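Local coordinates for protein transcriptional activator, putative (Pyrococcus furiosus, PDB 1RTW) that is of unsettled function, named a putative transcriptional activator, and folds as an all-helical member of the TENA/THI-4/PQQC family that assembles from four chains, at residues N49-R52 / F53-L56; A124-C127 / E128-Y132; S77-L80 / E81-E84. All coordinates share one frame; numbering follows the deposited sequence.

Contact 1 of 3, residues N49-R52 / F53-L56; sequences NALR and FMAL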
# COMPACT_ATOMS: atom_id res chain seq x y z
N ASN B 49 5.84 -1.27 -15.54
CA ASN B 49 4.95 -0.83 -14.48
C ASN B 49 3.64 -1.56 -14.47
O ASN B 49 2.98 -1.63 -13.44
CB ASN B 49 4.75 0.67 -14.57
CG ASN B 49 5.99 1.42 -14.16
OD1 ASN B 49 6.39 1.38 -13.00
ND2 ASN B 49 6.64 2.07 -15.12
N ALA B 50 3.28 -2.13 -15.61
CA ALA B 50 2.05 -2.89 -15.71
C ALA B 50 2.26 -4.19 -14.90
O ALA B 50 1.33 -4.75 -14.31
CB ALA B 50 1.74 -3.19 -17.17
N LEU B 51 3.51 -4.64 -14.85
CA LEU B 51 3.90 -5.82 -14.10
C LEU B 51 3.74 -5.52 -12.60
O LEU B 51 3.22 -6.35 -11.86
CB LEU B 51 5.37 -6.14 -14.40
CG LEU B 51 5.75 -7.42 -15.15
CD1 LEU B 51 4.64 -7.93 -16.00
CD2 LEU B 51 6.99 -7.14 -15.98
N ARG B 52 4.20 -4.35 -12.18
CA ARG B 52 4.09 -3.90 -10.80
C ARG B 52 2.62 -3.77 -10.42
O ARG B 52 2.22 -4.09 -9.30
CB ARG B 52 4.77 -2.53 -10.63
CG ARG B 52 6.27 -2.55 -10.79
CD ARG B 52 6.91 -1.27 -10.27
NE ARG B 52 8.36 -1.38 -10.22
CZ ARG B 52 9.17 -0.94 -11.18
NH1 ARG B 52 8.66 -0.36 -12.26
NH2 ARG B 52 10.49 -1.08 -11.08
N PHE B 53 1.81 -3.30 -11.36
CA PHE B 53 0.37 -3.13 -11.18
C PHE B 53 -0.29 -4.48 -10.90
O PHE B 53 -1.14 -4.60 -10.03
CB PHE B 53 -0.21 -2.49 -12.44
CG PHE B 53 -1.69 -2.67 -12.60
CD1 PHE B 53 -2.58 -1.86 -11.89
CD2 PHE B 53 -2.19 -3.61 -13.50
CE1 PHE B 53 -3.95 -1.98 -12.08
CE2 PHE B 53 -3.57 -3.74 -13.69
CZ PHE B 53 -4.45 -2.92 -12.97
N MSE B 54 0.12 -5.48 -11.67
CA MSE B 54 -0.40 -6.83 -11.52
C MSE B 54 0.05 -7.46 -10.21
O MSE B 54 -0.66 -8.27 -9.63
CB MSE B 54 0.09 -7.71 -12.68
CG MSE B 54 -0.43 -7.31 -14.04
SE MSE B 54 0.49 -8.28 -15.43
CE MSE B 54 -0.40 -9.98 -15.18
N ALA B 55 1.25 -7.10 -9.76
CA ALA B 55 1.78 -7.64 -8.52
C ALA B 55 0.99 -7.04 -7.34
O ALA B 55 0.71 -7.70 -6.35
CB ALA B 55 3.26 -7.34 -8.42
N LEU B 56 0.59 -5.78 -7.47
CA LEU B 56 -0.19 -5.14 -6.44
C LEU B 56 -1.55 -5.83 -6.34
O LEU B 56 -2.05 -6.06 -5.24
CB LEU B 56 -0.35 -3.67 -6.77
CG LEU B 56 0.91 -2.90 -6.43
CD1 LEU B 56 0.77 -1.47 -6.91
CD2 LEU B 56 1.14 -2.93 -4.94
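Met54 bends back over the preceding turn of helix 33-60, its CG lying 3.1 Å from Ala50 O and its SE 4.2 Å from CD1 of Leu51. The residue is a selenomethionine whose bend at chi3 (75°) turns the methyl out of line with the rest of the side chain. Phe53 leaves the helix differently: CG stands anti to the backbone N (chi1 160°), and the ring presents its edge, in plane, to Ala50 O. That oxygen lies 3.3 Å from CB of Phe53 and accepts the N-H of Met54 at 3.0 Å. The other i to i+4 bonds run from Phe53, Ala55 and Leu56 to Asn49, Leu51 and Arg52.

On another side of the helix Arg52 runs extended from CG to NE and turns its guanidinium edge to the Asn49 amide. The bond from Arg52 NH1 to Asn49 OD1, 3.0 Å long, comes from above the carbonyl plane and so misses the lone pairs; it is also bent at the hydrogen. In the second subunit, NH2 of Arg52 hydrogen-bonds to Ala61 O and forms a salt bridge with Asp63, while ND2 of Asn49 bonds to Tyr45 O of its own chain.

Phe53 thus faces helices 100-115 and 118-142, Leu51 and Met54 face helix 66-89, and the subunit interface combines the probably balanced Arg52 charge with apolar packing of Leu51, Ala55 and Leu56.

Contact 2 of 3, residues A124-C127 / E128-Y132; sequences ALYC and EEKAY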
# COMPACT_ATOMS: atom_id res chain seq x y z
N ALA B 124 -9.42 -2.86 -14.40
CA ALA B 124 -8.39 -2.12 -15.13
C ALA B 124 -7.49 -3.09 -15.90
O ALA B 124 -7.08 -2.81 -17.03
CB ALA B 124 -7.55 -1.27 -14.18
N LEU B 125 -7.20 -4.24 -15.28
CA LEU B 125 -6.36 -5.25 -15.91
C LEU B 125 -7.03 -5.73 -17.20
O LEU B 125 -6.41 -5.71 -18.26
CB LEU B 125 -6.13 -6.43 -14.97
CG LEU B 125 -5.37 -7.61 -15.60
CD1 LEU B 125 -3.95 -7.18 -15.93
CD2 LEU B 125 -5.36 -8.76 -14.65
N TYR B 126 -8.29 -6.13 -17.10
CA TYR B 126 -9.05 -6.61 -18.25
C TYR B 126 -9.00 -5.62 -19.39
O TYR B 126 -8.66 -5.97 -20.52
CB TYR B 126 -10.52 -6.86 -17.87
CG TYR B 126 -11.38 -7.27 -19.06
CD1 TYR B 126 -11.03 -8.37 -19.84
CD2 TYR B 126 -12.52 -6.54 -19.41
CE1 TYR B 126 -11.79 -8.73 -20.94
CE2 TYR B 126 -13.29 -6.90 -20.51
CZ TYR B 126 -12.92 -7.99 -21.28
OH TYR B 126 -13.65 -8.36 -22.38
N CYS B 127 -9.38 -4.39 -19.09
CA CYS B 127 -9.39 -3.31 -20.07
C CYS B 127 -8.07 -3.18 -20.82
O CYS B 127 -8.04 -3.20 -22.04
CB CYS B 127 -9.76 -2.00 -19.37
SG CYS B 127 -9.93 -0.59 -20.45
N GLU B 128 -6.97 -3.06 -20.08
CA GLU B 128 -5.63 -2.94 -20.67
C GLU B 128 -5.23 -4.12 -21.58
O GLU B 128 -4.60 -3.92 -22.61
CB GLU B 128 -4.60 -2.82 -19.54
CG GLU B 128 -3.20 -3.39 -19.86
CD GLU B 128 -2.54 -4.08 -18.68
OE1 GLU B 128 -3.17 -4.26 -17.63
OE2 GLU B 128 -1.35 -4.43 -18.78
N GLU B 129 -5.54 -5.33 -21.15
CA GLU B 129 -5.19 -6.51 -21.94
C GLU B 129 -6.10 -6.68 -23.13
O GLU B 129 -5.65 -6.95 -24.24
CB GLU B 129 -5.20 -7.78 -21.08
CG GLU B 129 -4.34 -7.71 -19.80
CD GLU B 129 -2.85 -7.53 -20.07
OE1 GLU B 129 -2.51 -6.74 -20.96
OE2 GLU B 129 -2.01 -8.13 -19.38
N LYS B 130 -7.40 -6.50 -22.90
CA LYS B 130 -8.40 -6.63 -23.94
C LYS B 130 -8.21 -5.56 -25.02
O LYS B 130 -8.37 -5.83 -26.21
CB LYS B 130 -9.80 -6.54 -23.32
CG LYS B 130 -10.95 -6.55 -24.29
CD LYS B 130 -11.07 -7.86 -25.02
CE LYS B 130 -12.30 -7.86 -25.91
NZ LYS B 130 -12.35 -9.07 -26.76
N ALA B 131 -7.81 -4.36 -24.60
CA ALA B 131 -7.57 -3.27 -25.53
C ALA B 131 -6.44 -3.63 -26.50
O ALA B 131 -6.58 -3.45 -27.72
CB ALA B 131 -7.22 -2.01 -24.79
N TYR B 132 -5.34 -4.15 -25.97
CA TYR B 132 -4.20 -4.50 -26.81
C TYR B 132 -4.46 -5.71 -27.69
O TYR B 132 -3.96 -5.79 -28.82
CB TYR B 132 -2.94 -4.71 -25.96
CG TYR B 132 -1.92 -3.62 -26.17
CD1 TYR B 132 -0.56 -3.90 -26.19
CD2 TYR B 132 -2.32 -2.29 -26.38
CE1 TYR B 132 0.38 -2.90 -26.43
CE2 TYR B 132 -1.38 -1.29 -26.62
CZ TYR B 132 -0.03 -1.59 -26.64
OH TYR B 132 0.89 -0.58 -26.87
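Tyr126 and Lys130, one turn apart on helix 118-142, lie side by side and point the same way. Both side chains start with CG anti to the backbone N (chi1 near 175° in both), which sends them off the helix together. CB of Lys130 stands over one face of the tyrosine ring, 4.1 Å from the centroid, in a CH-pi contact displaced toward the rim. The bend at chi2 (66°) then carries CG and CD along the ring toward the hydroxyl, CD of Lys130 passing 3.7 Å from OH of Tyr126. At the base of the pair Lys130 N donates to Tyr126 O at 2.7 Å. The ammonium goes on to Glu134, and the ring also packs on helices 2-8 and 159-176.

CD1 of Leu125 touches two glutamates, 3.5 Å from OE1 of Glu128 and 3.9 Å from CG of Glu129, the leucine crossing both chains at a slant. The glutamates fold unlike each other: Glu128 begins anti to its own nitrogen and twists at chi2, whereas in Glu129 chi1 (-53°) puts CG beside the nitrogen and 3.3 Å from Leu125 O, and a bend at chi2 then turns the carboxylate.

OE1 of Glu128 is buried against the leucine methyl with no polar partner in the model, while OE2 of Glu129 bonds to Tyr164 OH. Both carboxylates lie close to a bound phosphate ion, which, though probably from the crystallisation liquor, may mark a pocket lined by these acids.

Contact 3 of 3, residues S77-L80 / E81-E84; sequences SKEL and EMFE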
# COMPACT_ATOMS: atom_id res chain seq x y z
N SER B 77 5.89 -10.90 -18.06
CA SER B 77 7.29 -10.49 -17.86
C SER B 77 8.16 -10.84 -19.08
O SER B 77 9.21 -10.23 -19.30
CB SER B 77 7.90 -11.17 -16.63
OG SER B 77 8.12 -12.55 -16.88
N LYS B 78 7.72 -11.83 -19.85
CA LYS B 78 8.44 -12.26 -21.04
C LYS B 78 8.49 -11.12 -22.07
O LYS B 78 9.46 -11.02 -22.84
CB LYS B 78 7.80 -13.51 -21.64
CG LYS B 78 8.56 -14.80 -21.36
CD LYS B 78 9.06 -14.88 -19.92
CE LYS B 78 10.10 -15.99 -19.75
NZ LYS B 78 10.82 -15.88 -18.45
N GLU B 79 7.48 -10.25 -22.01
CA GLU B 79 7.37 -9.09 -22.90
C GLU B 79 8.59 -8.19 -22.77
O GLU B 79 8.98 -7.53 -23.72
CB GLU B 79 6.10 -8.28 -22.60
CG GLU B 79 4.79 -8.96 -22.95
CD GLU B 79 3.56 -8.08 -22.69
OE1 GLU B 79 3.72 -6.90 -22.32
OE2 GLU B 79 2.44 -8.58 -22.85
N LEU B 80 9.19 -8.15 -21.58
CA LEU B 80 10.38 -7.33 -21.35
C LEU B 80 11.49 -7.77 -22.28
O LEU B 80 12.14 -6.92 -22.91
CB LEU B 80 10.87 -7.43 -19.91
CG LEU B 80 9.92 -6.86 -18.86
CD1 LEU B 80 10.53 -7.03 -17.48
CD2 LEU B 80 9.61 -5.40 -19.17
N GLU B 81 11.73 -9.08 -22.35
CA GLU B 81 12.76 -9.64 -23.21
C GLU B 81 12.44 -9.30 -24.67
O GLU B 81 13.33 -8.97 -25.45
CB GLU B 81 12.83 -11.16 -23.05
CG GLU B 81 12.99 -11.64 -21.60
CD GLU B 81 12.84 -13.16 -21.44
OE1 GLU B 81 13.29 -13.69 -20.40
OE2 GLU B 81 12.27 -13.81 -22.34
N MSE B 82 11.16 -9.36 -25.02
CA MSE B 82 10.73 -9.05 -26.38
C MSE B 82 11.10 -7.61 -26.76
O MSE B 82 11.55 -7.35 -27.88
CB MSE B 82 9.22 -9.29 -26.51
CG MSE B 82 8.64 -8.83 -27.83
SE MSE B 82 6.77 -9.24 -28.00
CE MSE B 82 6.05 -7.94 -26.78
N PHE B 83 10.92 -6.69 -25.82
CA PHE B 83 11.25 -5.29 -26.06
C PHE B 83 12.76 -5.12 -26.13
O PHE B 83 13.27 -4.40 -26.98
CB PHE B 83 10.69 -4.39 -24.95
CG PHE B 83 9.28 -3.94 -25.17
CD1 PHE B 83 9.00 -2.65 -25.61
CD2 PHE B 83 8.21 -4.80 -24.90
CE1 PHE B 83 7.69 -2.21 -25.78
CE2 PHE B 83 6.89 -4.37 -25.07
CZ PHE B 83 6.63 -3.07 -25.51
N GLU B 84 13.47 -5.79 -25.23
CA GLU B 84 14.92 -5.70 -25.16
C GLU B 84 15.64 -6.27 -26.38
O GLU B 84 16.63 -5.70 -26.84
CB GLU B 84 15.42 -6.37 -23.89
CG GLU B 84 15.02 -5.62 -22.63
CD GLU B 84 14.88 -6.51 -21.40
OE1 GLU B 84 15.13 -7.74 -21.49
OE2 GLU B 84 14.49 -5.98 -20.34
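Glu84 N donates to Leu80 O at 2.9 Å, and Phe83 N and Met82 N donate likewise to Glu79 O and Lys78 O. These i to i+4 bonds resume the regular pattern of helix 66-89 just after a kink, where the nitrogens of Glu79 and Leu80 lack a bond to the turn before; Leu80 N turns instead to Ser77 O. Lys78 and Glu81 run alongside each other and point the same way, but their salt bridge is long, with NZ of Lys78 3.8 Å from OE1 of Glu81. The lysine bends at chi2, and its CE stays near both carboxylate oxygens.

Glu84 extends beyond CG and passes back beside the Leu80 carbonyl, its CD 3.2 Å from Leu80 O. Its OE2 bonds to Tyr44 OH of helix 33-60, so this carboxylate ties neighbouring helices together. Glu79 is likewise extended, and its OE2 accepts the indole N-H of Trp156; a phosphate ion is bound close by.

Packing completes the contact. Met82, a selenomethionine, sets CG anti to the backbone N (chi1 173°) and bends at chi3, which brings its methyl CE to 4.2 Å from CG of Glu79 as the two chains lie side by side. The Phe83 ring turns its edge to the Glu79 carbonyl, with CD2 3.1 Å from Glu79 O, and meets Phe152 edge-to-face. Leu80 heads instead toward Lys48 and Leu51 of helix 33-60.

The arrangement is that of an amphipathic helix in an all-helical bundle, consistent with the TENA/THI-4/PQQC family: a charged pair lies on its more exposed side, and aromatic and carboxylate groups face neighbouring helices.

In the fold
All three contacts are short stretches of about two helical turns, each on a different helix. Contact 2 lies deepest, its centre about 5 Å from the centre of the chain, against about 12 Å for the centre of contact 1 and 14 Å for that of contact 3. Contact 1 joins the others: CZ of Phe53 meets CB of Ala124 at 3.7 Å, and CD2 of Leu51 meets CD1 of Leu80 at 3.8 Å. Contacts 2 and 3 do not touch. Buried contact 1 directs its charge to a second subunit, which contact 3 meets by packing alone; contact 2, untouched by other chains, holds its acids in the interior; partly buried contact 3 alone includes an exposed residue, Glu81.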